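Local coordinates for protein transcriptional regulator, LacI family (Burkholderia phymatum, PDB 2RGY) that probably regulates transcription as a LacI-family repressor or activator, its periplasmic-binding-protein-like core likely sensing a small effector such as a sugar, at residues E58-L63 with V71-H76; L118-L123 with D152-H157. One frame throughout, in Å; residues are numbered along the deposited sequence.

Both contacts pack a helix in a Rossmann-like alpha/beta region, and they lie on opposite sides of the chain's centre, their own centres about 35 Å apart. Contact 1 sets helix 52-65 against strand 70-73 of the five-stranded parallel sheet. It is fully buried and purely aliphatic, branched side chains meeting branched side chains. Contact 2 joins two helices, 112-125 and 141-155, that pack on the mixed six-stranded sheet. It is only partly buried. There small alanines let the helices come close, and a glutamate with charged and polar neighbours takes the outer side. The two contacts share no helix or strand. Neither has a hydrogen bond between its segments.

Contact 1 of 2, residues E58-L63 with V71-H76; sequences EAVRFL and VVVISH
Val60 and Leu63 on helix 52-65 meet Val73 and Val71 on strand 70-73. Val60 and Val73 meet end-on, CG2 methyl to CG2 methyl, at 4.2 Å. In both Val60 and Val73 CG1 stands anti to the backbone N (chi1 179° in Val60). That leaves CG2 beside the N, and this is the branch that does the touching. Leu63 lies at a slant across Val71. Leu63 CD1 is 4.0 Å from Val71 CG1. The extended chain of Leu63 (chi2 174°) carries CD1 to the strand. In Val71 CG1, not CG2, does the touching.

The spacing follows the secondary structure. Val60 and Leu63 are three residues apart, so both lie on the helix face turned to the sheet. Val71 and Val73 are two apart, so both point toward the helix, while Val72 points away. The closest CA atoms, Leu63 CA and Val71 CA, are 7.4 Å apart. All four side chains are buried, and the contact is apolar throughout. Met93 of strand 93-96 touches Val71 and Val73 and extends the layer. Further round the helix, Phe62 stacks on His40 of the second subunit. Strand 40-44, helix 52-65 and strand 70-73 form a beta-alpha-beta crossover. Its two strands are parallel, with strand 10-14 between them, as in Rossmann-like sheets of LacI-family cores.

Contact 2 of 2, residues L118-L123 with D152-H157; sequences LAAATL and DELARH
Helices 112-125 and 141-155 come close where Ala120 faces Glu153, their CA atoms 6.3 Å apart. Ala120 CB points at the second helix and is met by two residues. Leu154 CD2 touches it at 3.6 Å, and Glu153 CG lies at 3.7 Å. Leu154 leaves its helix to one side of Ala120, yet its CD2 branch reaches the methyl. Glu153 starts with CG anti to the backbone N (chi1 -177°) and bends at chi2 (66°). This lays its aliphatic part along Ala120 and Ala121, with OE2 4.0 Å from Ala121 CB.

The other carboxylate oxygen, Glu153 OE1, forms a salt bridge with Arg156 NH1 at 2.9 Å, although the hydrogen bond within it is weak. The carbonyl of Glu153 is used too. His157 ND1 donates to Glu153 O at 3.0 Å in an almost straight bond, and the oxygen lies in the ring plane. The in-plane bond limits the rotation of the imidazole. Leu123 and Leu154 both touch Leu131 of strand 131-135, which links the two helices along the chain. The helices thus pack side by side on one face of the mixed sheet, with Ala120 giving the small surface between them, as expected of an alpha/beta sandwich of the periplasmic-binding-protein-like fold.

Contact 1 of 2, residues E58-L63 with V71-H76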
loop_
_atom_site.group_PDB
_atom_site.type_symbol
_atom_site.label_atom_id
_atom_site.label_comp_id
_atom_site.label_asym_id
_atom_site.label_seq_id
_atom_site.Cartn_x
_atom_site.Cartn_y
_atom_site.Cartn_z
ATOM N N GLU A 58 -8.610 7.952 20.351
ATOM C CA GLU A 58 -7.771 7.176 21.253
ATOM C C GLU A 58 -6.317 7.124 20.766
ATOM O O GLU A 58 -5.382 7.269 21.554
ATOM C CB GLU A 58 -8.326 5.753 21.391
ATOM C CG GLU A 58 -9.796 5.700 21.779
ATOM C CD GLU A 58 -10.348 4.280 21.863
ATOM O OE1 GLU A 58 -9.996 3.432 21.006
ATOM O OE2 GLU A 58 -11.154 4.009 22.784
ATOM N N ALA A 59 -6.131 6.918 19.469
ATOM C CA ALA A 59 -4.788 6.840 18.908
ATOM C C ALA A 59 -4.036 8.159 19.059
ATOM O O ALA A 59 -2.876 8.173 19.470
ATOM C CB ALA A 59 -4.859 6.441 17.454
ATOM N N VAL A 60 -4.686 9.271 18.727
ATOM C CA VAL A 60 -4.030 10.568 18.858
ATOM C C VAL A 60 -3.727 10.871 20.328
ATOM O O VAL A 60 -2.661 11.395 20.646
ATOM C CB VAL A 60 -4.881 11.705 18.255
ATOM C CG1 VAL A 60 -4.167 13.035 18.433
ATOM C CG2 VAL A 60 -5.123 11.438 16.772
ATOM N N ARG A 61 -4.651 10.541 21.228
ATOM C CA ARG A 61 -4.401 10.773 22.651
ATOM C C ARG A 61 -3.228 9.917 23.139
ATOM O O ARG A 61 -2.501 10.307 24.047
ATOM C CB ARG A 61 -5.667 10.483 23.473
ATOM C CG ARG A 61 -6.733 11.574 23.337
ATOM C CD ARG A 61 -7.958 11.345 24.236
ATOM N NE ARG A 61 -8.726 10.161 23.851
ATOM C CZ ARG A 61 -10.050 10.133 23.684
ATOM N NH1 ARG A 61 -10.788 11.227 23.864
ATOM N NH2 ARG A 61 -10.643 8.999 23.341
ATOM N N PHE A 62 -3.047 8.758 22.515
ATOM C CA PHE A 62 -1.963 7.833 22.842
ATOM C C PHE A 62 -0.616 8.431 22.411
ATOM O O PHE A 62 0.406 8.211 23.055
ATOM C CB PHE A 62 -2.197 6.505 22.114
ATOM C CG PHE A 62 -1.189 5.438 22.435
ATOM C CD1 PHE A 62 -0.975 5.041 23.755
ATOM C CD2 PHE A 62 -0.483 4.789 21.409
ATOM C CE1 PHE A 62 -0.073 4.008 24.064
ATOM C CE2 PHE A 62 0.423 3.752 21.699
ATOM C CZ PHE A 62 0.631 3.359 23.038
ATOM N N LEU A 63 -0.622 9.179 21.311
ATOM C CA LEU A 63 0.590 9.822 20.816
ATOM C C LEU A 63 0.923 11.000 21.725
ATOM O O LEU A 63 2.078 11.210 22.104
ATOM C CB LEU A 63 0.383 10.329 19.382
ATOM C CG LEU A 63 0.259 9.291 18.259
ATOM C CD1 LEU A 63 -0.089 9.993 16.950
ATOM C CD2 LEU A 63 1.562 8.510 18.121
ATOM N N VAL A 71 2.645 16.549 16.679
ATOM C CA VAL A 71 1.815 15.469 16.175
ATOM C C VAL A 71 1.195 15.808 14.823
ATOM O O VAL A 71 0.594 16.876 14.654
ATOM C CB VAL A 71 0.685 15.131 17.166
ATOM C CG1 VAL A 71 -0.135 13.967 16.630
ATOM C CG2 VAL A 71 1.269 14.797 18.524
ATOM N N VAL A 72 1.370 14.903 13.862
ATOM C CA VAL A 72 0.813 15.071 12.527
ATOM C C VAL A 72 -0.448 14.218 12.479
ATOM O O VAL A 72 -0.423 13.031 12.808
ATOM C CB VAL A 72 1.787 14.589 11.430
ATOM C CG1 VAL A 72 1.151 14.774 10.066
ATOM C CG2 VAL A 72 3.101 15.367 11.513
ATOM N N VAL A 73 -1.551 14.812 12.056
ATOM C CA VAL A 73 -2.798 14.073 12.037
ATOM C C VAL A 73 -3.611 14.168 10.763
ATOM O O VAL A 73 -3.822 15.252 10.235
ATOM C CB VAL A 73 -3.701 14.522 13.217
ATOM C CG1 VAL A 73 -5.035 13.814 13.162
ATOM C CG2 VAL A 73 -3.001 14.251 14.530
ATOM N N ILE A 74 -4.045 13.013 10.263
ATOM C CA ILE A 74 -4.908 12.964 9.091
ATOM C C ILE A 74 -5.996 11.942 9.370
ATOM O O ILE A 74 -5.717 10.793 9.701
ATOM C CB ILE A 74 -4.166 12.575 7.786
ATOM C CG1 ILE A 74 -5.171 12.508 6.628
ATOM C CG2 ILE A 74 -3.465 11.251 7.935
ATOM C CD1 ILE A 74 -4.530 12.307 5.262
ATOM N N SER A 75 -7.244 12.381 9.259
ATOM C CA SER A 75 -8.385 11.515 9.499
ATOM C C SER A 75 -9.641 12.218 9.038
ATOM O O SER A 75 -9.826 13.405 9.297
ATOM C CB SER A 75 -8.503 11.190 10.991
ATOM O OG SER A 75 -9.764 10.609 11.301
ATOM N N HIS A 76 -10.500 11.488 8.337
ATOM C CA HIS A 76 -11.748 12.064 7.876
ATOM C C HIS A 76 -12.886 11.554 8.751
ATOM O O HIS A 76 -14.055 11.821 8.473
ATOM C CB HIS A 76 -11.992 11.697 6.411
ATOM C CG HIS A 76 -12.142 10.227 6.175
ATOM N ND1 HIS A 76 -13.183 9.494 6.709
ATOM C CD2 HIS A 76 -11.392 9.357 5.464
ATOM C CE1 HIS A 76 -13.065 8.233 6.330
ATOM N NE2 HIS A 76 -11.989 8.121 5.575
#

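Contact 2 of 2, residues L118-L123 with D152-H157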
loop_
_atom_site.group_PDB
_atom_site.type_symbol
_atom_site.label_atom_id
_atom_site.label_comp_id
_atom_site.label_asym_id
_atom_site.label_seq_id
_atom_site.Cartn_x
_atom_site.Cartn_y
_atom_site.Cartn_z
ATOM N N LEU A 118 -12.429 19.012 -12.164
ATOM C CA LEU A 118 -11.618 18.420 -13.231
ATOM C C LEU A 118 -12.092 17.009 -13.608
ATOM O O LEU A 118 -12.035 16.622 -14.770
ATOM C CB LEU A 118 -10.143 18.373 -12.814
ATOM C CG LEU A 118 -9.398 19.708 -12.701
ATOM C CD1 LEU A 118 -7.985 19.479 -12.199
ATOM C CD2 LEU A 118 -9.355 20.387 -14.050
ATOM N N ALA A 119 -12.552 16.249 -12.623
ATOM C CA ALA A 119 -13.034 14.903 -12.874
ATOM C C ALA A 119 -14.263 14.978 -13.770
ATOM O O ALA A 119 -14.378 14.244 -14.750
ATOM C CB ALA A 119 -13.386 14.219 -11.565
ATOM N N ALA A 120 -15.181 15.871 -13.425
ATOM C CA ALA A 120 -16.390 16.033 -14.210
ATOM C C ALA A 120 -16.062 16.526 -15.616
ATOM O O ALA A 120 -16.583 16.000 -16.594
ATOM C CB ALA A 120 -17.342 17.006 -13.520
ATOM N N ALA A 121 -15.196 17.530 -15.718
ATOM C CA ALA A 121 -14.829 18.094 -17.013
ATOM C C ALA A 121 -14.172 17.075 -17.924
ATOM O O ALA A 121 -14.376 17.100 -19.137
ATOM C CB ALA A 121 -13.908 19.289 -16.825
ATOM N N THR A 122 -13.368 16.189 -17.345
ATOM C CA THR A 122 -12.708 15.166 -18.140
ATOM C C THR A 122 -13.793 14.315 -18.795
ATOM O O THR A 122 -13.800 14.125 -20.010
ATOM C CB THR A 122 -11.809 14.246 -17.274
ATOM O OG1 THR A 122 -10.861 15.033 -16.546
ATOM C CG2 THR A 122 -11.055 13.268 -18.160
ATOM N N LEU A 123 -14.725 13.822 -17.988
ATOM C CA LEU A 123 -15.810 12.994 -18.497
ATOM C C LEU A 123 -16.697 13.737 -19.495
ATOM O O LEU A 123 -16.975 13.244 -20.586
ATOM C CB LEU A 123 -16.665 12.477 -17.340
ATOM C CG LEU A 123 -15.945 11.507 -16.396
ATOM C CD1 LEU A 123 -16.843 11.138 -15.219
ATOM C CD2 LEU A 123 -15.529 10.263 -17.172
ATOM N N ASP A 152 -20.840 21.008 -9.469
ATOM C CA ASP A 152 -20.921 22.394 -9.919
ATOM C C ASP A 152 -20.686 22.346 -11.424
ATOM O O ASP A 152 -21.429 22.941 -12.195
ATOM C CB ASP A 152 -19.832 23.275 -9.292
ATOM C CG ASP A 152 -20.098 23.609 -7.836
ATOM O OD1 ASP A 152 -21.263 23.523 -7.394
ATOM O OD2 ASP A 152 -19.132 23.979 -7.130
ATOM N N GLU A 153 -19.646 21.624 -11.830
ATOM C CA GLU A 153 -19.297 21.487 -13.243
ATOM C C GLU A 153 -20.446 20.850 -14.029
ATOM O O GLU A 153 -20.735 21.257 -15.160
ATOM C CB GLU A 153 -18.034 20.644 -13.380
ATOM C CG GLU A 153 -17.515 20.476 -14.800
ATOM C CD GLU A 153 -17.022 21.777 -15.415
ATOM O OE1 GLU A 153 -16.626 22.697 -14.659
ATOM O OE2 GLU A 153 -17.012 21.874 -16.663
ATOM N N LEU A 154 -21.101 19.858 -13.431
ATOM C CA LEU A 154 -22.225 19.197 -14.086
ATOM C C LEU A 154 -23.366 20.192 -14.286
ATOM O O LEU A 154 -24.012 20.198 -15.333
ATOM C CB LEU A 154 -22.752 18.012 -13.264
ATOM C CG LEU A 154 -21.865 16.790 -12.949
ATOM C CD1 LEU A 154 -22.755 15.558 -12.819
ATOM C CD2 LEU A 154 -20.828 16.575 -14.036
ATOM N N ALA A 155 -23.610 21.023 -13.274
ATOM C CA ALA A 155 -24.677 22.012 -13.329
ATOM C C ALA A 155 -24.450 22.998 -14.463
ATOM O O ALA A 155 -25.406 23.425 -15.109
ATOM C CB ALA A 155 -24.778 22.752 -12.006
ATOM N N ARG A 156 -23.190 23.361 -14.699
ATOM C CA ARG A 156 -22.841 24.288 -15.779
ATOM C C ARG A 156 -23.163 23.684 -17.140
ATOM O O ARG A 156 -23.233 24.398 -18.145
ATOM C CB ARG A 156 -21.349 24.638 -15.753
ATOM C CG ARG A 156 -20.927 25.539 -14.618
ATOM C CD ARG A 156 -19.413 25.752 -14.603
ATOM N NE ARG A 156 -19.003 26.340 -13.336
ATOM C CZ ARG A 156 -18.250 25.728 -12.426
ATOM N NH1 ARG A 156 -17.802 24.496 -12.644
ATOM N NH2 ARG A 156 -17.977 26.338 -11.278
ATOM N N HIS A 157 -23.340 22.368 -17.173
ATOM C CA HIS A 157 -23.653 21.676 -18.409
ATOM C C HIS A 157 -25.083 21.194 -18.481
ATOM O O HIS A 157 -25.426 20.372 -19.332
ATOM C CB HIS A 157 -22.696 20.515 -18.619
ATOM C CG HIS A 157 -21.329 20.956 -19.013
ATOM N ND1 HIS A 157 -20.376 21.334 -18.091
ATOM C CD2 HIS A 157 -20.790 21.191 -20.231
ATOM C CE1 HIS A 157 -19.310 21.784 -18.726
ATOM N NE2 HIS A 157 -19.535 21.709 -20.025
#